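Local structure of metallocarboxypeptidase (Trypanosoma cruzi, 3DWC) at residues S435-E440 and G456-K461; E464-H469 and R480-E485; V247-K252 and G270-E275; R217-V222 and A319-E324. The protein probably removes single amino acids, other than proline, from the C-terminal ends of peptides as a metal-dependent exopeptidase of the M32 family. All coordinates share one frame; numbering follows the deposited sequence.

In the fold
Contact 3 lies closest to the catalytic centre: its helical segment carries His271, a ligand of the cobalt ion, and its strand segment runs antiparallel to the same helix. Contact 4 meets contact 3 where Ile249 CD1 lies 3.4 Å from Met220 CE, their centres being about 17 Å apart, and contact 3 is nested in the chain loop that contact 4 closes. Contacts 1 and 2 share helix 456-467 and are joined by a salt bridge of 2.8 Å between Glu440 OE2 and Lys465 NZ; Gly456 of contact 1 borders the bound glycine. Contact 2 reaches contact 3 through Trp467, whose CD1 comes within 3.5 Å of Tyr274 CD1.

Contact 1 of 4, residues S435-E440 and G456-K461. With ALA (alanine), chain P; GLY (glycine), chain O.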
# COMPACT_ATOMS: atom_id res chain seq x y z
N SER B 435 22.84 18.61 -24.46
CA SER B 435 23.60 19.17 -25.58
C SER B 435 22.89 18.96 -26.89
O SER B 435 22.84 19.85 -27.67
CB SER B 435 25.01 18.55 -25.73
OG SER B 435 25.77 18.97 -24.64
N CYS B 436 22.45 17.73 -27.15
CA CYS B 436 21.66 17.39 -28.31
C CYS B 436 20.35 18.18 -28.42
O CYS B 436 20.01 18.73 -29.49
CB CYS B 436 21.33 15.88 -28.27
SG CYS B 436 20.31 15.38 -29.65
N VAL B 437 19.60 18.21 -27.34
CA VAL B 437 18.36 18.97 -27.32
C VAL B 437 18.61 20.44 -27.69
O VAL B 437 17.84 20.99 -28.45
CB VAL B 437 17.59 18.79 -25.99
CG1 VAL B 437 16.49 19.82 -25.86
CG2 VAL B 437 16.98 17.37 -25.89
N ARG B 438 19.69 21.05 -27.21
CA ARG B 438 19.94 22.48 -27.47
C ARG B 438 20.40 22.68 -28.93
O ARG B 438 20.04 23.65 -29.59
CB ARG B 438 20.99 23.04 -26.50
CG ARG B 438 20.45 23.41 -25.12
CD ARG B 438 21.59 23.61 -24.08
NE ARG B 438 21.01 24.04 -22.80
CZ ARG B 438 20.46 25.23 -22.60
NH1 ARG B 438 19.93 25.51 -21.44
NH2 ARG B 438 20.45 26.13 -23.56
N ARG B 439 21.16 21.71 -29.42
CA ARG B 439 21.54 21.64 -30.82
C ARG B 439 20.32 21.56 -31.72
O ARG B 439 20.22 22.24 -32.74
CB ARG B 439 22.35 20.35 -31.05
CG ARG B 439 23.69 20.56 -31.60
CD ARG B 439 24.11 19.38 -32.42
NE ARG B 439 24.27 18.19 -31.60
CZ ARG B 439 23.58 17.06 -31.72
NH1 ARG B 439 22.63 16.90 -32.65
NH2 ARG B 439 23.88 16.05 -30.90
N GLU B 440 19.39 20.69 -31.36
CA GLU B 440 18.20 20.50 -32.21
C GLU B 440 17.17 21.61 -32.14
O GLU B 440 16.63 22.07 -33.14
CB GLU B 440 17.54 19.19 -31.85
CG GLU B 440 18.35 18.00 -32.30
CD GLU B 440 17.70 16.67 -31.97
OE1 GLU B 440 16.52 16.62 -31.54
OE2 GLU B 440 18.38 15.66 -32.17
N GLY B 456 7.29 21.46 -22.39
CA GLY B 456 6.78 20.42 -23.28
C GLY B 456 7.68 20.03 -24.46
O GLY B 456 7.71 18.87 -24.85
N LYS B 457 8.38 21.00 -25.04
CA LYS B 457 9.21 20.72 -26.24
C LYS B 457 10.45 19.92 -25.80
O LYS B 457 10.98 19.02 -26.51
CB LYS B 457 9.64 22.02 -26.88
CG LYS B 457 8.63 22.63 -27.82
CD LYS B 457 9.10 23.99 -28.26
CE LYS B 457 8.10 24.62 -29.19
NZ LYS B 457 8.74 25.76 -29.91
N ILE B 458 10.89 20.24 -24.59
CA ILE B 458 12.04 19.57 -24.03
C ILE B 458 11.61 18.16 -23.67
O ILE B 458 12.26 17.21 -24.07
CB ILE B 458 12.65 20.33 -22.86
CG1 ILE B 458 13.11 21.74 -23.25
CG2 ILE B 458 13.91 19.58 -22.31
CD1 ILE B 458 13.57 22.56 -21.97
N LEU B 459 10.50 18.03 -22.94
CA LEU B 459 10.04 16.73 -22.46
C LEU B 459 9.74 15.83 -23.66
O LEU B 459 10.02 14.65 -23.61
CB LEU B 459 8.81 16.84 -21.52
CG LEU B 459 8.97 17.73 -20.28
CD1 LEU B 459 7.64 17.96 -19.59
CD2 LEU B 459 10.04 17.11 -19.34
N ALA B 460 9.21 16.40 -24.75
CA ALA B 460 8.92 15.62 -25.93
C ALA B 460 10.16 15.01 -26.57
O ALA B 460 10.14 13.86 -27.01
CB ALA B 460 8.16 16.43 -26.97
N LYS B 461 11.24 15.76 -26.61
CA LYS B 461 12.54 15.23 -27.10
C LYS B 461 13.05 14.09 -26.22
O LYS B 461 13.59 13.11 -26.73
CB LYS B 461 13.62 16.31 -27.11
CG LYS B 461 13.53 17.32 -28.18
CD LYS B 461 13.95 16.75 -29.56
CE LYS B 461 13.66 17.75 -30.69
NZ LYS B 461 14.14 17.25 -32.01
N ALA P . 4.41 22.44 -25.18
CA ALA P . 4.29 21.83 -26.52
C ALA P . 4.84 20.41 -26.59
O ALA P . 5.53 20.03 -27.55
CB ALA P . 4.99 22.73 -27.56
N GLY O . 5.00 23.04 -22.21
CA GLY O . 3.72 23.09 -22.97
C GLY O . 3.61 22.15 -24.15
O GLY O . 2.84 21.17 -24.11
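Val437 and Lys461 run past each other in opposite directions, so that the valine meets the base of the lysine and not its charged end. The touching branch is CG2, 3.7 Å from Lys461 CB; the other branch, CG1, turns to Ile458 and approaches its CG2 at 4.4 Å. Beyond CG the lysine bends (chi2 -74°) and then runs straight, which carries its ammonium group along the flank of helix 421-441 to Glu440. That side chain, extended beyond CG, crosses the lysine at a slant. The two form a salt bridge, with Lys461 NZ 2.5 Å from Glu440 OE1, reaching the oxygen on its anti side and 29° out of the carboxylate plane. The other oxygen, OE2, has a second lysine partner, and the two positive charges probably stabilise the carboxylate. At the start of helix 456-467, Gly456 N lies 2.8 Å from the N of the bound glycine, which is hydrogen-bonded to Asp454. The short helical segments cross at 121° with their axes 10.7 Å apart, a small helix-helix contact in the mainly helical M32 fold, in which Val437 packs on Ile458 and the lysine stem beside a salt bridge.

Contact 2 of 4, residues E464-H469 and R480-E485. With SO4 (sulfate ion), chain S.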
# COMPACT_ATOMS: atom_id res chain seq x y z
N GLU B 464 10.87 11.00 -27.01
CA GLU B 464 11.25 10.44 -28.29
C GLU B 464 12.59 9.73 -28.20
O GLU B 464 12.74 8.64 -28.73
CB GLU B 464 11.27 11.52 -29.43
CG GLU B 464 12.45 11.30 -30.48
CD GLU B 464 12.73 12.53 -31.34
OE1 GLU B 464 11.74 13.06 -31.93
OE2 GLU B 464 13.94 12.96 -31.48
N LYS B 465 13.57 10.40 -27.63
CA LYS B 465 14.94 9.90 -27.66
C LYS B 465 15.21 8.75 -26.71
O LYS B 465 16.02 7.87 -27.02
CB LYS B 465 15.96 11.02 -27.40
CG LYS B 465 16.06 12.00 -28.53
CD LYS B 465 16.91 13.25 -28.16
CE LYS B 465 16.98 14.19 -29.35
NZ LYS B 465 17.55 13.53 -30.61
N ILE B 466 14.56 8.77 -25.57
CA ILE B 466 14.87 7.86 -24.52
C ILE B 466 13.64 7.08 -24.06
O ILE B 466 13.62 5.85 -24.16
CB ILE B 466 15.50 8.55 -23.29
CG1 ILE B 466 16.76 9.33 -23.70
CG2 ILE B 466 15.79 7.50 -22.22
CD1 ILE B 466 17.88 8.46 -24.32
N TRP B 467 12.63 7.78 -23.54
CA TRP B 467 11.60 7.09 -22.75
C TRP B 467 10.85 6.05 -23.55
O TRP B 467 10.62 4.97 -23.07
CB TRP B 467 10.64 8.03 -22.00
CG TRP B 467 11.25 9.17 -21.26
CD1 TRP B 467 12.49 9.22 -20.71
CD2 TRP B 467 10.61 10.39 -20.92
NE1 TRP B 467 12.67 10.43 -20.07
CE2 TRP B 467 11.53 11.18 -20.21
CE3 TRP B 467 9.35 10.93 -21.20
CZ2 TRP B 467 11.23 12.45 -19.76
CZ3 TRP B 467 9.06 12.23 -20.78
CH2 TRP B 467 9.99 12.96 -20.08
N GLN B 468 10.52 6.32 -24.81
CA GLN B 468 9.68 5.37 -25.57
C GLN B 468 10.37 4.05 -25.94
O GLN B 468 9.70 3.10 -26.27
CB GLN B 468 9.17 5.98 -26.87
CG GLN B 468 10.29 6.19 -27.92
CD GLN B 468 9.70 6.55 -29.26
OE1 GLN B 468 8.62 6.09 -29.57
NE2 GLN B 468 10.42 7.34 -30.08
N HIS B 469 11.70 4.02 -25.87
CA HIS B 469 12.47 2.84 -26.26
C HIS B 469 12.66 1.78 -25.13
O HIS B 469 12.96 0.61 -25.42
CB HIS B 469 13.81 3.31 -26.82
CG HIS B 469 13.67 4.21 -28.02
ND1 HIS B 469 13.12 3.77 -29.20
CD2 HIS B 469 13.98 5.52 -28.20
CE1 HIS B 469 13.12 4.77 -30.07
NE2 HIS B 469 13.61 5.85 -29.48
N ARG B 480 23.46 6.48 -29.32
CA ARG B 480 23.79 6.79 -30.70
C ARG B 480 22.57 7.29 -31.46
O ARG B 480 22.63 8.27 -32.21
CB ARG B 480 24.33 5.54 -31.43
CG ARG B 480 25.80 5.54 -31.70
CD ARG B 480 26.20 4.49 -32.75
NE ARG B 480 26.27 3.15 -32.16
CZ ARG B 480 27.37 2.58 -31.67
NH1 ARG B 480 27.30 1.36 -31.15
NH2 ARG B 480 28.55 3.19 -31.70
N GLN B 481 21.47 6.58 -31.32
CA GLN B 481 20.26 6.99 -32.04
C GLN B 481 19.76 8.35 -31.52
O GLN B 481 19.33 9.20 -32.30
CB GLN B 481 19.17 5.94 -31.85
CG GLN B 481 18.14 5.97 -32.95
CD GLN B 481 17.05 4.93 -32.73
OE1 GLN B 481 17.07 3.87 -33.34
NE2 GLN B 481 16.14 5.20 -31.79
N ALA B 482 19.87 8.55 -30.22
CA ALA B 482 19.34 9.71 -29.55
C ALA B 482 20.19 10.95 -29.73
O ALA B 482 19.66 12.06 -29.77
CB ALA B 482 19.19 9.43 -28.03
N THR B 483 21.50 10.80 -29.73
CA THR B 483 22.40 11.94 -29.60
C THR B 483 23.53 11.92 -30.62
O THR B 483 24.35 12.83 -30.64
CB THR B 483 23.07 11.97 -28.19
OG1 THR B 483 23.96 10.86 -28.06
CG2 THR B 483 22.00 11.96 -27.06
N GLY B 484 23.63 10.87 -31.43
CA GLY B 484 24.63 10.84 -32.47
C GLY B 484 25.87 10.04 -32.12
O GLY B 484 26.68 9.79 -32.98
N GLU B 485 26.04 9.66 -30.86
CA GLU B 485 27.22 8.94 -30.45
C GLU B 485 26.96 8.17 -29.15
O GLU B 485 25.97 8.39 -28.46
CB GLU B 485 28.40 9.91 -30.24
CG GLU B 485 28.17 10.90 -29.10
CD GLU B 485 29.26 11.94 -28.94
OE1 GLU B 485 30.44 11.68 -29.24
OE2 GLU B 485 28.92 13.05 -28.47
S SO4 S . 30.38 6.11 -31.46
O1 SO4 S . 30.71 4.69 -31.24
O2 SO4 S . 28.99 6.26 -31.90
O3 SO4 S . 30.68 6.83 -30.22
O4 SO4 S . 31.20 6.67 -32.53
O HOH W 1 17.05 6.99 -29.41
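Lys465 NZ is held by two groups: it donates a hydrogen bond of 2.7 Å to Ala482 O and forms a salt bridge with Glu440 of helix 421-441. The donor approaches the carbonyl at a C=O...N angle of 147°, tilted somewhat from the carbonyl plane. The lysine chain is extended as far as CE and bends only at its last torsion (chi4 -58°), which swings the ammonium group onto the oxygen. Glu464 OE2 adds a long salt bridge within the same helix. The bond therefore ties a buried charge to a backbone carbonyl in the last turn of helix 475-483, where the carbonyl probably helps to offset the cost of burial.

Nearer the backbone the two helices come very close to each other. Ala482 CB lies 3.7 Å from Lys465 CB, and the CA atoms of these residues are 4.8 Å apart. Ile466 closes over the same methyl group with CD1. Further along, the amide of Gln481 crosses the ring of His469 obliquely, their planes 66° apart, while a water accepts from Gln481 NE2 and donates to Lys465 O, bridging the segments. The imidazole is backed by Gln468 CG, which sits over the centre of one face at 3.6 Å.

Gly484 is the first residue here to leave helical backbone angles, with positive phi. The whole is a close approach of two successive helices, 456-467 and 475-483, through the small Ala482 in the C-terminal part of the M32 fold.

Contact 3 of 4, residues V247-K252 and G270-E275. With CO (cobalt (II) ion), chain Q.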
# COMPACT_ATOMS: atom_id res chain seq x y z
N VAL B 247 3.06 5.78 -10.33
CA VAL B 247 4.43 6.11 -9.92
C VAL B 247 4.34 7.04 -8.72
O VAL B 247 3.69 8.06 -8.79
CB VAL B 247 5.24 6.79 -11.06
CG1 VAL B 247 6.71 7.23 -10.51
CG2 VAL B 247 5.31 5.90 -12.21
N ARG B 248 4.97 6.67 -7.62
CA ARG B 248 4.82 7.31 -6.35
C ARG B 248 6.21 7.74 -5.86
O ARG B 248 7.08 6.91 -5.59
CB ARG B 248 4.15 6.35 -5.33
CG ARG B 248 2.78 5.87 -5.81
CD ARG B 248 1.99 5.18 -4.73
NE ARG B 248 0.72 4.71 -5.28
CZ ARG B 248 -0.18 4.06 -4.56
NH1 ARG B 248 0.06 3.83 -3.29
NH2 ARG B 248 -1.27 3.56 -5.12
N ILE B 249 6.37 9.06 -5.74
CA ILE B 249 7.58 9.68 -5.30
C ILE B 249 7.37 10.29 -3.92
O ILE B 249 6.27 10.60 -3.52
CB ILE B 249 8.07 10.74 -6.30
CG1 ILE B 249 7.20 11.99 -6.34
CG2 ILE B 249 8.12 10.19 -7.72
CD1 ILE B 249 7.94 13.11 -7.04
N THR B 250 8.46 10.46 -3.17
CA THR B 250 8.37 11.07 -1.87
C THR B 250 9.46 12.13 -1.68
O THR B 250 10.39 12.27 -2.50
CB THR B 250 8.56 10.04 -0.78
OG1 THR B 250 9.87 9.54 -0.89
CG2 THR B 250 7.55 8.91 -0.93
N THR B 251 9.33 12.85 -0.57
CA THR B 251 10.25 13.87 -0.16
C THR B 251 10.08 14.07 1.33
O THR B 251 9.32 13.39 2.00
CB THR B 251 10.00 15.21 -0.90
OG1 THR B 251 11.09 16.10 -0.66
CG2 THR B 251 8.69 15.88 -0.41
N LYS B 252 10.77 15.06 1.84
CA LYS B 252 10.80 15.28 3.27
C LYS B 252 11.03 16.78 3.42
O LYS B 252 11.74 17.36 2.62
CB LYS B 252 11.96 14.50 3.82
CG LYS B 252 12.02 14.38 5.32
CD LYS B 252 13.46 14.53 5.81
CE LYS B 252 14.43 13.50 5.16
NZ LYS B 252 15.89 13.68 5.61
N GLY B 270 12.05 13.69 -12.38
CA GLY B 270 12.76 13.31 -13.61
C GLY B 270 12.79 11.79 -13.81
O GLY B 270 12.62 11.33 -14.92
N HIS B 271 13.05 11.03 -12.74
CA HIS B 271 12.91 9.55 -12.73
C HIS B 271 11.47 9.14 -13.12
O HIS B 271 11.26 8.30 -14.01
CB HIS B 271 13.22 8.97 -11.34
CG HIS B 271 14.68 8.91 -10.97
ND1 HIS B 271 15.62 8.23 -11.71
CD2 HIS B 271 15.33 9.36 -9.88
CE1 HIS B 271 16.81 8.34 -11.13
NE2 HIS B 271 16.66 9.01 -10.01
N ALA B 272 10.47 9.78 -12.47
CA ALA B 272 9.06 9.48 -12.69
C ALA B 272 8.63 9.61 -14.12
O ALA B 272 7.82 8.79 -14.62
CB ALA B 272 8.17 10.39 -11.80
N LYS B 273 9.12 10.64 -14.80
CA LYS B 273 8.71 10.87 -16.19
C LYS B 273 9.17 9.72 -17.06
O LYS B 273 8.49 9.31 -18.00
CB LYS B 273 9.29 12.18 -16.72
CG LYS B 273 8.71 13.49 -16.07
CD LYS B 273 7.21 13.68 -16.34
CE LYS B 273 6.92 14.01 -17.84
NZ LYS B 273 5.46 14.16 -18.10
N TYR B 274 10.34 9.17 -16.75
CA TYR B 274 10.82 8.00 -17.47
C TYR B 274 9.88 6.81 -17.24
O TYR B 274 9.37 6.21 -18.21
CB TYR B 274 12.26 7.70 -17.06
CG TYR B 274 13.08 6.72 -17.88
CD1 TYR B 274 12.62 6.17 -19.08
CD2 TYR B 274 14.34 6.38 -17.47
CE1 TYR B 274 13.48 5.26 -19.84
CE2 TYR B 274 15.15 5.48 -18.18
CZ TYR B 274 14.71 4.94 -19.37
OH TYR B 274 15.54 4.10 -20.06
N GLU B 275 9.62 6.52 -15.96
CA GLU B 275 8.72 5.43 -15.58
C GLU B 275 7.31 5.57 -16.18
O GLU B 275 6.76 4.58 -16.71
CB GLU B 275 8.69 5.27 -14.05
CG GLU B 275 10.05 4.82 -13.45
CD GLU B 275 10.42 3.40 -13.88
OE1 GLU B 275 11.61 3.08 -14.12
OE2 GLU B 275 9.50 2.58 -13.99
CO CO Q . 18.26 9.50 -8.60
O HOH W 2 19.73 9.59 -7.56
O HOH W 3 17.09 9.42 -6.67
O HOH W 4 18.75 7.47 -7.97
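The imidazole of His271 presents its edge to the cobalt ion, with NE2 bound at 2.2 Å and a metal-bound water also lying in the ring plane. His297 meets this ring with its own plane inclined by about 55°. On another side of the same helix, away from the metal, Ala272 faces the strand. Its CB is touched by Val247 CG1 at 3.7 Å and by Ile249 CG2 at 4.1 Å, so one methyl group receives two strand residues whose side chains point to the same side of the sheet. The second valine branch, CG2, lies 3.9 Å from Glu275 CB, the two side chains crossing at about a right angle. Glu275 bends at chi2 (-67°), which leads its carboxylate off the strand to His297 and Lys244, leaving only its aliphatic root in the apolar contact. No hydrogen bond spans the segments; strand and helix run antiparallel (174°), their axes 9.1 Å apart. Ile249 also packs on Glu268, the predicted general acid-base residue. His267, His271 and Glu298 complete the protein's share of the cobalt site, and the strand thus lies along the zincin-type HExxH helix of an M32 metallopeptidase.

Contact 4 of 4, residues R217-V222 and A319-E324; sequences RFFMDV and APRLVE
Arg321 of helix 312-326 packs its stem on Phe218 and Phe219 of helix 209-222, a helix-helix contact of the mainly helical M32 fold. Along the second segment, the turn at Ala319 and Pro320 is kinked, because the proline N makes no bond to the preceding turn; Ala319 O still accepts from Val323 N at 3.1 Å. Arg321 then carries the contact. It is bent at chi2 (-69°), and its CD comes obliquely to CE2 and CZ of Phe218 and its CG obliquely to CZ of Phe219. Its guanidinium plane stands 81° from the ring of Phe218 but only 20° from that of Phe219. The group also makes a cation-pi interaction with Phe317 of its own helix. Leu322 turns to Phe258 and Leu215, and Glu324, one turn after Arg321, supplies a long salt bridge of 3.8 Å from its OE1 to Arg321 NH1.

In helix 209-222 the two rings pack on each other: Phe218 CD2 sits 3.9 Å above the ring plane of Phe219, toward its rim. Phe219 also meets Phe314, extending the aromatic cluster. Arg321 CG lies 4.2 Å from Phe219 CZ, while the tighter approach brings Arg321 CD to 3.6 Å from Phe218 CE2.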
# COMPACT_ATOMS: atom_id res chain seq x y z
N ARG B 217 4.36 20.40 -5.73
CA ARG B 217 3.33 19.91 -6.64
C ARG B 217 3.23 20.81 -7.84
O ARG B 217 2.91 20.34 -8.92
CB ARG B 217 1.94 19.86 -5.99
CG ARG B 217 1.84 18.83 -4.89
CD ARG B 217 0.44 18.73 -4.27
NE ARG B 217 0.59 17.71 -3.24
CZ ARG B 217 0.45 16.40 -3.44
NH1 ARG B 217 0.03 15.92 -4.62
NH2 ARG B 217 0.70 15.58 -2.42
N PHE B 218 3.41 22.12 -7.63
CA PHE B 218 3.35 23.07 -8.73
C PHE B 218 4.45 22.70 -9.71
O PHE B 218 4.22 22.64 -10.90
CB PHE B 218 3.53 24.52 -8.26
CG PHE B 218 3.67 25.48 -9.40
CD1 PHE B 218 2.57 25.86 -10.14
CD2 PHE B 218 4.91 25.98 -9.76
CE1 PHE B 218 2.71 26.72 -11.21
CE2 PHE B 218 5.05 26.84 -10.81
CZ PHE B 218 3.96 27.23 -11.53
N PHE B 219 5.64 22.37 -9.20
CA PHE B 219 6.71 21.99 -10.09
C PHE B 219 6.53 20.64 -10.73
O PHE B 219 6.86 20.49 -11.92
CB PHE B 219 8.09 22.24 -9.50
CG PHE B 219 8.47 23.69 -9.52
CD1 PHE B 219 8.99 24.26 -10.68
CD2 PHE B 219 8.30 24.50 -8.40
CE1 PHE B 219 9.35 25.62 -10.71
CE2 PHE B 219 8.67 25.82 -8.42
CZ PHE B 219 9.18 26.40 -9.58
N MET B 220 5.92 19.69 -10.02
CA MET B 220 5.54 18.47 -10.66
C MET B 220 4.56 18.75 -11.83
O MET B 220 4.67 18.11 -12.88
CB MET B 220 4.93 17.52 -9.64
CG MET B 220 5.95 17.06 -8.61
SD MET B 220 5.28 16.02 -7.35
CE MET B 220 5.04 14.45 -8.21
N ASP B 221 3.64 19.71 -11.68
CA ASP B 221 2.79 20.16 -12.81
C ASP B 221 3.57 20.80 -13.98
O ASP B 221 3.26 20.58 -15.16
CB ASP B 221 1.73 21.17 -12.33
CG ASP B 221 0.62 20.52 -11.51
OD1 ASP B 221 0.45 19.27 -11.54
OD2 ASP B 221 -0.11 21.29 -10.84
N VAL B 222 4.60 21.59 -13.65
CA VAL B 222 5.49 22.16 -14.65
C VAL B 222 6.15 21.03 -15.45
O VAL B 222 6.29 21.14 -16.64
CB VAL B 222 6.55 23.11 -14.00
CG1 VAL B 222 7.65 23.51 -14.99
CG2 VAL B 222 5.86 24.34 -13.36
N ALA B 319 12.33 32.27 -9.00
CA ALA B 319 12.33 33.37 -8.03
C ALA B 319 10.96 33.96 -7.69
O ALA B 319 10.60 34.07 -6.48
CB ALA B 319 13.32 34.45 -8.45
N PRO B 320 10.19 34.36 -8.71
CA PRO B 320 8.84 34.85 -8.43
C PRO B 320 7.84 33.84 -7.87
O PRO B 320 6.85 34.24 -7.24
CB PRO B 320 8.33 35.34 -9.81
CG PRO B 320 9.50 35.32 -10.71
CD PRO B 320 10.49 34.37 -10.16
N ARG B 321 8.02 32.55 -8.15
CA ARG B 321 7.25 31.54 -7.44
C ARG B 321 7.63 31.48 -5.98
O ARG B 321 6.78 31.18 -5.13
CB ARG B 321 7.44 30.15 -8.01
CG ARG B 321 7.19 30.07 -9.50
CD ARG B 321 5.76 30.27 -9.88
NE ARG B 321 5.74 30.70 -11.26
CZ ARG B 321 5.82 31.97 -11.66
NH1 ARG B 321 5.81 32.99 -10.79
NH2 ARG B 321 5.84 32.22 -12.97
N LEU B 322 8.88 31.76 -5.65
CA LEU B 322 9.27 31.76 -4.24
C LEU B 322 8.61 32.94 -3.56
O LEU B 322 8.20 32.83 -2.42
CB LEU B 322 10.78 31.78 -4.03
CG LEU B 322 11.58 30.59 -4.57
CD1 LEU B 322 13.10 30.88 -4.47
CD2 LEU B 322 11.21 29.32 -3.87
N VAL B 323 8.49 34.07 -4.24
CA VAL B 323 7.78 35.24 -3.66
C VAL B 323 6.28 34.91 -3.44
O VAL B 323 5.72 35.12 -2.37
CB VAL B 323 7.97 36.49 -4.53
CG1 VAL B 323 7.05 37.66 -4.03
CG2 VAL B 323 9.42 36.88 -4.54
N GLU B 324 5.67 34.32 -4.45
CA GLU B 324 4.27 33.94 -4.43
C GLU B 324 3.87 32.93 -3.33
O GLU B 324 2.82 33.09 -2.68
CB GLU B 324 3.94 33.38 -5.80
CG GLU B 324 2.52 32.90 -5.93
CD GLU B 324 2.29 32.19 -7.26
OE1 GLU B 324 3.23 32.17 -8.11
OE2 GLU B 324 1.15 31.64 -7.42